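Local coordinates for PrgZ (Enterococcus faecalis, PDB 4FAJ), which is a membrane-anchored extracellular substrate-binding protein that serves as a peptide pheromone receptor and probably feeds peptide transport across the membrane, at residues A[286-298]-A[534-546]. Sequence-based numbering, arbitrary orientation.
Sequences LYNDGQLDEAPLA and GTAKLEKSKIKNV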
loop_
_atom_site.group_PDB
_atom_site.type_symbol
_atom_site.label_atom_id
_atom_site.label_comp_id
_atom_site.label_asym_id
_atom_site.label_seq_id
_atom_site.Cartn_x
_atom_site.Cartn_y
_atom_site.Cartn_z
ATOM N N LEU A 286 -22.409 -11.762 11.815
ATOM C CA LEU A 286 -22.377 -10.569 12.673
ATOM C C LEU A 286 -23.127 -9.396 12.024
ATOM O O LEU A 286 -23.951 -8.734 12.665
ATOM C CB LEU A 286 -20.925 -10.166 12.971
ATOM C CG LEU A 286 -20.197 -11.100 13.947
ATOM C CD1 LEU A 286 -18.708 -10.764 13.974
ATOM C CD2 LEU A 286 -20.789 -11.049 15.357
ATOM N N TYR A 287 -22.858 -9.170 10.745
ATOM C CA TYR A 287 -23.524 -8.117 9.983
ATOM C C TYR A 287 -25.051 -8.282 9.993
ATOM O O TYR A 287 -25.775 -7.329 10.312
ATOM C CB TYR A 287 -22.992 -8.091 8.553
ATOM C CG TYR A 287 -23.600 -7.020 7.682
ATOM C CD1 TYR A 287 -24.789 -7.248 6.989
ATOM C CD2 TYR A 287 -22.994 -5.763 7.564
ATOM C CE1 TYR A 287 -25.341 -6.256 6.170
ATOM C CE2 TYR A 287 -23.538 -4.781 6.761
ATOM C CZ TYR A 287 -24.713 -5.026 6.073
ATOM O OH TYR A 287 -25.238 -4.035 5.275
ATOM N N ASN A 288 -25.530 -9.486 9.695
ATOM C CA ASN A 288 -26.975 -9.768 9.670
ATOM C C ASN A 288 -27.634 -9.656 11.036
ATOM O O ASN A 288 -28.835 -9.404 11.120
ATOM C CB ASN A 288 -27.260 -11.157 9.084
ATOM C CG ASN A 288 -26.980 -11.226 7.599
ATOM O OD1 ASN A 288 -27.014 -10.205 6.914
ATOM N ND2 ASN A 288 -26.709 -12.422 7.091
ATOM N N ASP A 289 -26.855 -9.838 12.099
ATOM C CA ASP A 289 -27.370 -9.658 13.456
ATOM C C ASP A 289 -27.216 -8.232 13.989
ATOM O O ASP A 289 -27.578 -7.971 15.139
ATOM C CB ASP A 289 -26.697 -10.647 14.419
ATOM C CG ASP A 289 -27.110 -12.092 14.174
ATOM O OD1 ASP A 289 -28.102 -12.352 13.458
ATOM O OD2 ASP A 289 -26.431 -12.982 14.716
ATOM N N GLY A 290 -26.697 -7.315 13.169
ATOM C CA GLY A 290 -26.500 -5.913 13.573
ATOM C C GLY A 290 -25.290 -5.688 14.480
ATOM O O GLY A 290 -25.205 -4.664 15.180
ATOM N N GLN A 291 -24.361 -6.641 14.481
ATOM C CA GLN A 291 -23.145 -6.543 15.299
ATOM C C GLN A 291 -21.957 -5.967 14.525
ATOM O O GLN A 291 -20.930 -5.655 15.117
ATOM C CB GLN A 291 -22.773 -7.916 15.865
ATOM C CG GLN A 291 -23.796 -8.480 16.823
ATOM C CD GLN A 291 -24.088 -7.524 17.955
ATOM O OE1 GLN A 291 -25.193 -7.009 18.076
ATOM N NE2 GLN A 291 -23.081 -7.252 18.769
ATOM N N LEU A 292 -22.091 -5.855 13.210
ATOM C CA LEU A 292 -21.129 -5.154 12.379
ATOM C C LEU A 292 -21.908 -4.307 11.382
ATOM O O LEU A 292 -22.989 -4.708 10.944
ATOM C CB LEU A 292 -20.240 -6.149 11.614
ATOM C CG LEU A 292 -19.073 -6.836 12.331
ATOM C CD1 LEU A 292 -18.378 -7.887 11.404
ATOM C CD2 LEU A 292 -18.047 -5.833 12.834
ATOM N N ASP A 293 -21.351 -3.159 11.009
ATOM C CA ASP A 293 -21.997 -2.268 10.044
ATOM C C ASP A 293 -21.419 -2.420 8.623
ATOM O O ASP A 293 -21.876 -1.781 7.682
ATOM C CB ASP A 293 -21.913 -0.820 10.542
ATOM C CG ASP A 293 -22.642 -0.622 11.866
ATOM O OD1 ASP A 293 -23.804 -1.053 11.953
ATOM O OD2 ASP A 293 -22.068 -0.046 12.822
ATOM N N GLU A 294 -20.419 -3.280 8.470
ATOM C CA GLU A 294 -19.952 -3.697 7.150
ATOM C C GLU A 294 -19.408 -5.118 7.250
ATOM O O GLU A 294 -19.103 -5.590 8.345
ATOM C CB GLU A 294 -18.877 -2.740 6.607
ATOM C CG GLU A 294 -17.578 -2.805 7.336
ATOM C CD GLU A 294 -16.503 -1.896 6.761
ATOM O OE1 GLU A 294 -15.362 -1.967 7.260
ATOM O OE2 GLU A 294 -16.783 -1.115 5.827
ATOM N N ALA A 295 -19.337 -5.796 6.111
ATOM C CA ALA A 295 -18.824 -7.153 6.026
ATOM C C ALA A 295 -18.133 -7.363 4.689
ATOM O O ALA A 295 -18.738 -7.126 3.641
ATOM C CB ALA A 295 -19.957 -8.168 6.200
ATOM N N PRO A 296 -16.864 -7.814 4.706
ATOM C CA PRO A 296 -16.190 -8.077 3.439
ATOM C C PRO A 296 -16.738 -9.340 2.785
ATOM O O PRO A 296 -17.250 -10.232 3.488
ATOM C CB PRO A 296 -14.729 -8.277 3.860
ATOM C CG PRO A 296 -14.833 -8.838 5.230
ATOM C CD PRO A 296 -15.981 -8.093 5.852
ATOM N N LEU A 297 -16.648 -9.399 1.458
ATOM C CA LEU A 297 -17.186 -10.519 0.674
ATOM C C LEU A 297 -16.229 -11.025 -0.417
ATOM O O LEU A 297 -15.499 -10.252 -1.029
ATOM C CB LEU A 297 -18.496 -10.093 0.007
ATOM C CG LEU A 297 -19.668 -9.714 0.908
ATOM C CD1 LEU A 297 -20.808 -9.105 0.094
ATOM C CD2 LEU A 297 -20.167 -10.911 1.715
ATOM N N ALA A 298 -16.264 -12.340 -0.651
ATOM C CA ALA A 298 -15.554 -12.981 -1.757
ATOM C C ALA A 298 -16.131 -14.373 -1.989
ATOM O O ALA A 298 -16.892 -14.863 -1.167
ATOM C CB ALA A 298 -14.078 -13.080 -1.447
ATOM N N GLY A 534 -10.543 -6.183 -6.486
ATOM C CA GLY A 534 -11.829 -5.532 -6.257
ATOM C C GLY A 534 -12.261 -5.758 -4.812
ATOM O O GLY A 534 -12.155 -6.875 -4.309
ATOM N N THR A 535 -12.752 -4.698 -4.168
ATOM C CA THR A 535 -13.201 -4.729 -2.782
ATOM C C THR A 535 -14.724 -4.818 -2.760
ATOM O O THR A 535 -15.406 -3.857 -3.154
ATOM C CB THR A 535 -12.747 -3.454 -2.024
ATOM O OG1 THR A 535 -11.312 -3.377 -2.035
ATOM C CG2 THR A 535 -13.250 -3.451 -0.571
ATOM N N ALA A 536 -15.243 -5.971 -2.338
ATOM C CA ALA A 536 -16.687 -6.211 -2.274
ATOM C C ALA A 536 -17.106 -6.356 -0.839
ATOM O O ALA A 536 -16.393 -6.946 -0.020
ATOM C CB ALA A 536 -17.089 -7.449 -3.051
ATOM N N LYS A 537 -18.286 -5.838 -0.539
ATOM C CA LYS A 537 -18.753 -5.799 0.837
ATOM C C LYS A 537 -20.223 -5.476 0.928
ATOM O O LYS A 537 -20.801 -4.944 -0.012
ATOM C CB LYS A 537 -17.966 -4.738 1.621
ATOM C CG LYS A 537 -18.204 -3.307 1.172
ATOM C CD LYS A 537 -17.229 -2.379 1.867
ATOM C CE LYS A 537 -17.510 -0.925 1.600
ATOM N NZ LYS A 537 -16.667 -0.075 2.524
ATOM N N LEU A 538 -20.811 -5.803 2.074
ATOM C CA LEU A 538 -22.097 -5.278 2.469
ATOM C C LEU A 538 -21.831 -4.061 3.331
ATOM O O LEU A 538 -20.881 -4.053 4.103
ATOM C CB LEU A 538 -22.871 -6.310 3.281
ATOM C CG LEU A 538 -23.167 -7.629 2.572
ATOM C CD1 LEU A 538 -23.782 -8.645 3.545
ATOM C CD2 LEU A 538 -24.074 -7.381 1.364
ATOM N N GLU A 539 -22.662 -3.029 3.212
ATOM C CA GLU A 539 -22.553 -1.878 4.105
ATOM C C GLU A 539 -23.938 -1.368 4.458
ATOM O O GLU A 539 -24.790 -1.229 3.591
ATOM C CB GLU A 539 -21.696 -0.776 3.468
ATOM C CG GLU A 539 -21.494 0.433 4.366
ATOM C CD GLU A 539 -20.324 1.293 3.933
ATOM O OE1 GLU A 539 -19.172 0.840 4.082
ATOM O OE2 GLU A 539 -20.562 2.420 3.444
ATOM N N LYS A 540 -24.174 -1.122 5.741
ATOM C CA LYS A 540 -25.512 -0.745 6.188
ATOM C C LYS A 540 -25.877 0.581 5.522
ATOM O O LYS A 540 -25.027 1.467 5.382
ATOM C CB LYS A 540 -25.582 -0.633 7.715
ATOM C CG LYS A 540 -25.278 -1.929 8.481
ATOM C CD LYS A 540 -26.429 -2.920 8.439
ATOM C CE LYS A 540 -26.102 -4.190 9.241
ATOM N NZ LYS A 540 -27.239 -5.142 9.294
ATOM N N SER A 541 -27.144 0.694 5.125
ATOM C CA SER A 541 -27.675 1.874 4.430
ATOM C C SER A 541 -27.513 3.154 5.242
ATOM O O SER A 541 -27.308 4.227 4.677
ATOM C CB SER A 541 -29.161 1.674 4.123
ATOM O OG SER A 541 -29.392 0.450 3.450
ATOM N N LYS A 542 -27.597 3.034 6.566
ATOM C CA LYS A 542 -27.532 4.195 7.470
ATOM C C LYS A 542 -26.176 4.926 7.424
ATOM O O LYS A 542 -26.091 6.096 7.810
ATOM C CB LYS A 542 -27.838 3.760 8.912
ATOM C CG LYS A 542 -26.679 2.995 9.563
ATOM C CD LYS A 542 -27.056 2.270 10.862
ATOM C CE LYS A 542 -25.820 1.561 11.420
ATOM N NZ LYS A 542 -26.063 0.629 12.556
ATOM N N ILE A 543 -25.122 4.237 6.976
ATOM C CA ILE A 543 -23.789 4.834 6.875
ATOM C C ILE A 543 -23.722 5.792 5.696
ATOM O O ILE A 543 -23.903 5.375 4.554
ATOM C CB ILE A 543 -22.676 3.764 6.662
ATOM C CG1 ILE A 543 -22.692 2.710 7.779
ATOM C CG2 ILE A 543 -21.292 4.424 6.539
ATOM C CD1 ILE A 543 -22.790 3.256 9.152
ATOM N N LYS A 544 -23.432 7.061 5.975
ATOM C CA LYS A 544 -23.327 8.076 4.932
ATOM C C LYS A 544 -21.965 8.757 4.895
ATOM O O LYS A 544 -21.277 8.870 5.918
ATOM C CB LYS A 544 -24.374 9.180 5.125
ATOM C CG LYS A 544 -25.793 8.711 5.362
ATOM C CD LYS A 544 -26.381 7.986 4.187
ATOM C CE LYS A 544 -27.786 7.497 4.537
ATOM N NZ LYS A 544 -28.382 6.718 3.433
ATOM N N ASN A 545 -21.591 9.191 3.693
ATOM C CA ASN A 545 -20.479 10.107 3.465
ATOM C C ASN A 545 -19.102 9.602 3.861
ATOM O O ASN A 545 -18.274 10.374 4.321
ATOM C CB ASN A 545 -20.736 11.442 4.162
ATOM C CG ASN A 545 -20.205 12.611 3.367
ATOM O OD1 ASN A 545 -19.937 12.480 2.178
ATOM N ND2 ASN A 545 -20.062 13.761 4.013
ATOM N N VAL A 546 -18.858 8.314 3.668
ATOM C CA VAL A 546 -17.527 7.753 3.841
ATOM C C VAL A 546 -16.829 7.888 2.494
ATOM O O VAL A 546 -17.394 7.504 1.477
ATOM C CB VAL A 546 -17.592 6.291 4.237
ATOM C CG1 VAL A 546 -16.217 5.687 4.213
ATOM C CG2 VAL A 546 -18.248 6.164 5.629
HETATM O O HOH W 1 -13.695 -8.112 -1.158
#
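The carbonyl oxygen of Tyr287 is gripped from opposite faces of the carbonyl plane: Lys540 NZ reaches Tyr287 O at 2.8 Å from above that plane, and the backbone N of Gly290 bonds to it from the other face, as part of the Schellman motif that ends the helix. To get there the lysine runs across the tyrosine ring. Its chain bends at chi2 (-76°) and then continues extended, so that Lys540 CE lies over the centre of the Tyr287 ring, 3.6 Å from the ring centroid, while NZ makes a cation-pi contact with the same face. The opposite face receives CB of Leu538, offset toward the rim; the ring is thus held between Leu538 of the strand and Lys540, the first residue of the turn that follows it.

Beyond the ring the backbones pair antiparallel. Ala295 and Leu538 exchange two bonds, and Lys540 N extends the ladder to Asp293 O (3.1 Å). On the tyrosine's side, CD1 of Leu297 packs on CG of Leu538 at 3.7 Å. The other face carries charges: Lys537 NZ binds Glu539 OE1 (3.1 Å) and, weakly, Glu294 OE2, probably easing the closeness of the two carboxylates, and also meets Tyr555. In the type I turn from Lys540 to Ile543, Lys542 NZ forms a salt bridge with Asp293 OD1 (2.9 Å) from above the carboxylate plane.

The pairing joins strand 294-297 to the long strand 528-539, over 230 residues away, within a mixed sheet of this family 5 solute-binding protein; strand 311-324 also pairs with 528-539, the Tyr287 hydroxyl bonds to Glu310, and Asp293 and Glu294 bond to Thr63 and Thr65 of strand 61-66. Pro296 in this strand and Ala298 just after it pack on apolar side chains of the bound peptide, and helix 299-305 follows with the zinc ligand Tyr301.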